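Local atomic coordinates of SsfS6 (PDB entry 4FZR), a protein that has the two-domain GT-B fold of the erythromycin biosynthesis protein CIII-like family. Residues R40-N53 with G62-M74. Residues are numbered along the deposited sequence; the frame is centred on the assembly and turned at random.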
loop_
_atom_site.group_PDB
_atom_site.type_symbol
_atom_site.label_atom_id
_atom_site.label_comp_id
_atom_site.label_asym_id
_atom_site.label_seq_id
_atom_site.Cartn_x
_atom_site.Cartn_y
_atom_site.Cartn_z
ATOM N N ARG A 40 -6.627 6.788 -1.634
ATOM C CA ARG A 40 -5.760 6.879 -2.797
ATOM C C ARG A 40 -6.349 6.092 -3.965
ATOM O O ARG A 40 -6.251 6.507 -5.119
ATOM C CB ARG A 40 -4.371 6.357 -2.445
ATOM C CG ARG A 40 -3.262 6.891 -3.326
ATOM C CD ARG A 40 -1.908 6.611 -2.699
ATOM N NE ARG A 40 -0.802 6.967 -3.584
ATOM C CZ ARG A 40 0.451 6.546 -3.425
ATOM N NH1 ARG A 40 0.768 5.742 -2.419
ATOM N NH2 ARG A 40 1.390 6.925 -4.281
ATOM N N ALA A 41 -6.970 4.958 -3.664
ATOM C CA ALA A 41 -7.594 4.139 -4.694
ATOM C C ALA A 41 -8.778 4.868 -5.322
ATOM O O ALA A 41 -9.135 4.617 -6.475
ATOM C CB ALA A 41 -8.046 2.819 -4.115
ATOM N N ALA A 42 -9.385 5.767 -4.554
ATOM C CA ALA A 42 -10.513 6.553 -5.038
ATOM C C ALA A 42 -10.050 7.866 -5.664
ATOM O O ALA A 42 -10.826 8.813 -5.781
ATOM C CB ALA A 42 -11.488 6.827 -3.905
ATOM N N GLY A 43 -8.778 7.923 -6.049
ATOM C CA GLY A 43 -8.270 9.036 -6.826
ATOM C C GLY A 43 -7.792 10.221 -6.010
ATOM O O GLY A 43 -7.312 11.207 -6.570
ATOM N N HIS A 44 -7.911 10.135 -4.689
ATOM C CA HIS A 44 -7.538 11.253 -3.826
ATOM C C HIS A 44 -6.033 11.285 -3.564
ATOM O O HIS A 44 -5.328 10.306 -3.804
ATOM C CB HIS A 44 -8.326 11.192 -2.516
ATOM C CG HIS A 44 -9.802 11.051 -2.720
ATOM N ND1 HIS A 44 -10.560 12.008 -3.357
ATOM C CD2 HIS A 44 -10.657 10.052 -2.390
ATOM C CE1 HIS A 44 -11.819 11.611 -3.403
ATOM N NE2 HIS A 44 -11.905 10.429 -2.822
ATOM N N GLU A 45 -5.545 12.429 -3.097
ATOM C CA GLU A 45 -4.128 12.594 -2.813
ATOM C C GLU A 45 -3.884 12.462 -1.313
ATOM O O GLU A 45 -4.574 13.091 -0.509
ATOM C CB GLU A 45 -3.651 13.957 -3.309
ATOM C CG GLU A 45 -2.147 14.089 -3.361
ATOM C CD GLU A 45 -1.694 15.285 -4.179
ATOM O OE1 GLU A 45 -2.491 15.778 -5.008
ATOM O OE2 GLU A 45 -0.541 15.730 -3.991
ATOM N N VAL A 46 -2.900 11.648 -0.935
ATOM C CA VAL A 46 -2.665 11.343 0.474
ATOM C C VAL A 46 -1.218 11.592 0.888
ATOM O O VAL A 46 -0.281 11.275 0.156
ATOM C CB VAL A 46 -3.041 9.876 0.799
ATOM C CG1 VAL A 46 -2.516 9.469 2.173
ATOM C CG2 VAL A 46 -4.549 9.686 0.720
ATOM N N LEU A 47 -1.047 12.169 2.072
ATOM C CA LEU A 47 0.270 12.335 2.664
ATOM C C LEU A 47 0.191 11.968 4.145
ATOM O O LEU A 47 -0.567 12.574 4.904
ATOM C CB LEU A 47 0.760 13.775 2.494
ATOM C CG LEU A 47 2.155 14.097 3.040
ATOM C CD1 LEU A 47 3.215 13.216 2.404
ATOM C CD2 LEU A 47 2.488 15.560 2.815
ATOM N N VAL A 48 0.958 10.961 4.548
ATOM C CA VAL A 48 0.962 10.531 5.942
ATOM C C VAL A 48 2.065 11.252 6.706
ATOM O O VAL A 48 3.245 11.139 6.369
ATOM C CB VAL A 48 1.157 9.012 6.072
ATOM C CG1 VAL A 48 1.149 8.599 7.541
ATOM C CG2 VAL A 48 0.074 8.280 5.296
ATOM N N ALA A 49 1.669 12.004 7.729
ATOM C CA ALA A 49 2.615 12.774 8.523
ATOM C C ALA A 49 2.759 12.160 9.914
ATOM O O ALA A 49 1.766 11.926 10.605
ATOM C CB ALA A 49 2.162 14.225 8.617
ATOM N N ALA A 50 3.998 11.891 10.316
ATOM C CA ALA A 50 4.267 11.257 11.604
ATOM C C ALA A 50 5.709 11.514 12.036
ATOM O O ALA A 50 6.461 12.190 11.335
ATOM C CB ALA A 50 3.991 9.759 11.524
ATOM N N SER A 51 6.091 10.978 13.193
ATOM C CA SER A 51 7.450 11.144 13.698
ATOM C C SER A 51 8.465 10.506 12.747
ATOM O O SER A 51 8.160 9.532 12.059
ATOM C CB SER A 51 7.581 10.543 15.099
ATOM O OG SER A 51 7.404 9.137 15.073
ATOM N N GLU A 52 9.672 11.064 12.718
ATOM C CA GLU A 52 10.720 10.625 11.802
ATOM C C GLU A 52 10.906 9.112 11.805
ATOM O O GLU A 52 11.159 8.507 10.761
ATOM C CB GLU A 52 12.044 11.293 12.171
ATOM C CG GLU A 52 13.205 10.902 11.270
ATOM C CD GLU A 52 13.165 11.620 9.936
ATOM O OE1 GLU A 52 13.014 12.860 9.937
ATOM O OE2 GLU A 52 13.275 10.945 8.889
ATOM N N ASN A 53 10.787 8.503 12.980
ATOM C CA ASN A 53 11.046 7.071 13.123
ATOM C C ASN A 53 9.941 6.180 12.553
ATOM O O ASN A 53 10.107 4.964 12.448
ATOM C CB ASN A 53 11.319 6.712 14.589
ATOM C CG ASN A 53 10.155 7.042 15.505
ATOM O OD1 ASN A 53 9.820 8.207 15.710
ATOM N ND2 ASN A 53 9.546 6.010 16.078
ATOM N N GLY A 62 3.708 1.552 1.300
ATOM C CA GLY A 62 3.520 2.073 -0.042
ATOM C C GLY A 62 2.916 3.461 -0.055
ATOM O O GLY A 62 2.343 3.874 -1.061
ATOM N N LEU A 63 3.052 4.187 1.052
ATOM C CA LEU A 63 2.430 5.503 1.179
ATOM C C LEU A 63 3.456 6.639 1.282
ATOM O O LEU A 63 4.571 6.438 1.760
ATOM C CB LEU A 63 1.488 5.530 2.391
ATOM C CG LEU A 63 0.260 4.616 2.304
ATOM C CD1 LEU A 63 -0.436 4.524 3.651
ATOM C CD2 LEU A 63 -0.716 5.102 1.239
ATOM N N PRO A 64 3.080 7.842 0.817
ATOM C CA PRO A 64 3.941 9.027 0.936
ATOM C C PRO A 64 4.121 9.467 2.386
ATOM O O PRO A 64 3.156 9.435 3.146
ATOM C CB PRO A 64 3.175 10.100 0.149
ATOM C CG PRO A 64 2.225 9.350 -0.720
ATOM C CD PRO A 64 1.852 8.132 0.057
ATOM N N PHE A 65 5.331 9.888 2.749
ATOM C CA PHE A 65 5.655 10.221 4.135
ATOM C C PHE A 65 6.287 11.602 4.305
ATOM O O PHE A 65 7.050 12.054 3.457
ATOM C CB PHE A 65 6.615 9.179 4.713
ATOM C CG PHE A 65 7.142 9.535 6.076
ATOM C CD1 PHE A 65 6.349 9.369 7.202
ATOM C CD2 PHE A 65 8.423 10.043 6.233
ATOM C CE1 PHE A 65 6.825 9.696 8.460
ATOM C CE2 PHE A 65 8.905 10.373 7.493
ATOM C CZ PHE A 65 8.105 10.200 8.605
ATOM N N ALA A 66 5.972 12.251 5.422
ATOM C CA ALA A 66 6.598 13.516 5.802
ATOM C C ALA A 66 6.724 13.574 7.324
ATOM O O ALA A 66 5.762 13.288 8.034
ATOM C CB ALA A 66 5.779 14.693 5.295
ATOM N N PRO A 67 7.909 13.947 7.833
ATOM C CA PRO A 67 8.153 13.914 9.280
ATOM C C PRO A 67 7.630 15.155 10.001
ATOM O O PRO A 67 7.769 16.261 9.483
ATOM C CB PRO A 67 9.677 13.851 9.363
ATOM C CG PRO A 67 10.138 14.619 8.157
ATOM C CD PRO A 67 9.096 14.400 7.083
ATOM N N THR A 68 7.038 14.973 11.178
ATOM C CA THR A 68 6.494 16.095 11.945
ATOM C C THR A 68 7.296 16.368 13.217
ATOM O O THR A 68 7.056 17.356 13.910
ATOM C CB THR A 68 5.019 15.859 12.313
ATOM O OG1 THR A 68 4.890 14.634 13.046
ATOM C CG2 THR A 68 4.170 15.795 11.052
ATOM N N CYS A 69 8.252 15.495 13.512
ATOM C CA CYS A 69 9.148 15.687 14.643
ATOM C C CYS A 69 10.239 14.625 14.584
ATOM O O CYS A 69 10.085 13.617 13.894
ATOM C CB CYS A 69 8.385 15.610 15.973
ATOM S SG CYS A 69 7.777 13.966 16.429
ATOM N N PRO A 70 11.358 14.855 15.290
ATOM C CA PRO A 70 12.427 13.850 15.316
ATOM C C PRO A 70 11.955 12.529 15.914
ATOM O O PRO A 70 10.854 12.463 16.453
ATOM C CB PRO A 70 13.490 14.491 16.212
ATOM C CG PRO A 70 13.230 15.960 16.123
ATOM C CD PRO A 70 11.742 16.090 15.997
ATOM N N SER A 71 12.779 11.490 15.814
ATOM C CA SER A 71 12.428 10.175 16.348
ATOM C C SER A 71 11.926 10.269 17.797
ATOM O O SER A 71 12.429 11.061 18.589
ATOM C CB SER A 71 13.633 9.235 16.260
ATOM O OG SER A 71 13.338 7.977 16.836
ATOM N N LEU A 72 10.924 9.459 18.131
ATOM C CA LEU A 72 10.234 9.566 19.415
ATOM C C LEU A 72 9.588 8.252 19.816
ATOM O O LEU A 72 9.151 7.484 18.968
ATOM C CB LEU A 72 9.111 10.596 19.306
ATOM C CG LEU A 72 9.222 11.942 20.020
ATOM C CD1 LEU A 72 7.855 12.607 20.067
ATOM C CD2 LEU A 72 9.787 11.801 21.417
ATOM N N ASP A 73 9.500 8.013 21.118
ATOM C CA ASP A 73 8.694 6.922 21.635
ATOM C C ASP A 73 7.816 7.492 22.735
ATOM O O ASP A 73 8.095 8.559 23.273
ATOM C CB ASP A 73 9.576 5.776 22.127
ATOM C CG ASP A 73 10.366 5.138 20.998
ATOM O OD1 ASP A 73 9.850 5.109 19.862
ATOM O OD2 ASP A 73 11.503 4.682 21.238
HETATM N N MSE A 74 6.728 6.804 23.035
HETATM C CA MSE A 74 5.736 7.345 23.953
HETATM C C MSE A 74 6.246 7.578 25.382
HETATM O O MSE A 74 5.969 8.625 25.967
HETATM C CB MSE A 74 4.489 6.461 23.967
HETATM C CG MSE A 74 3.480 6.809 22.885
HETATM SE SE MSE A 74 2.884 8.670 22.975
HETATM C CE MSE A 74 2.547 8.807 24.897
HETATM O O HOH W 1 3.834 6.312 -2.780
HETATM O O HOH W 2 2.195 13.866 13.025
#
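V48 and A50 of strand 45-51 pair in parallel register with strand 65-67, outermost of the sheet within this chain, joined through helix 55-60 as one beta-alpha-beta unit of the N-terminal Rossmann-like sheet of a GT-B fold. The ladder alternates as parallel pairing requires: V48 N donates to P64 O (3.0 Å), A66 N to V48 O, A50 N to A66 O, and T68 N to A50 O (2.8 Å). That last donor sits well above the carbonyl plane, where segment 62-74 turns its corner at T68. Beyond the corner, in a separate bond, E52 N donates to C69 O, nearly in line with the carbonyl.

Apolar contacts divide between the two faces. On one, V48 CG2 meets L63 CD1 at 4.1 Å, and F65, with CG anti to its backbone N (chi1 173°), lays its ring along the strand until CE1 nears A50 CB and the ring edge faces S51 O; V58 of helix 55-60 packs against all three of V48, L63 and F65. On the other, A49 CB touches T68 CG2 at 3.5 Å, and L47 CD1 reaches P64 CB and A66 CB.

Polar side chains close both ends. The extended R40 side chain brings NH1 to G62 O in a weak bond bent to 126°, while P64 CD and CG lie over one guanidinium face, CG toward its rim; a water accepting from R40 NH2 also donates weakly to G62 O. At the far end N53 OD1 accepts from S51 OG (2.7 Å) and L72 N (2.9 Å), which approach from opposite faces of the amide plane.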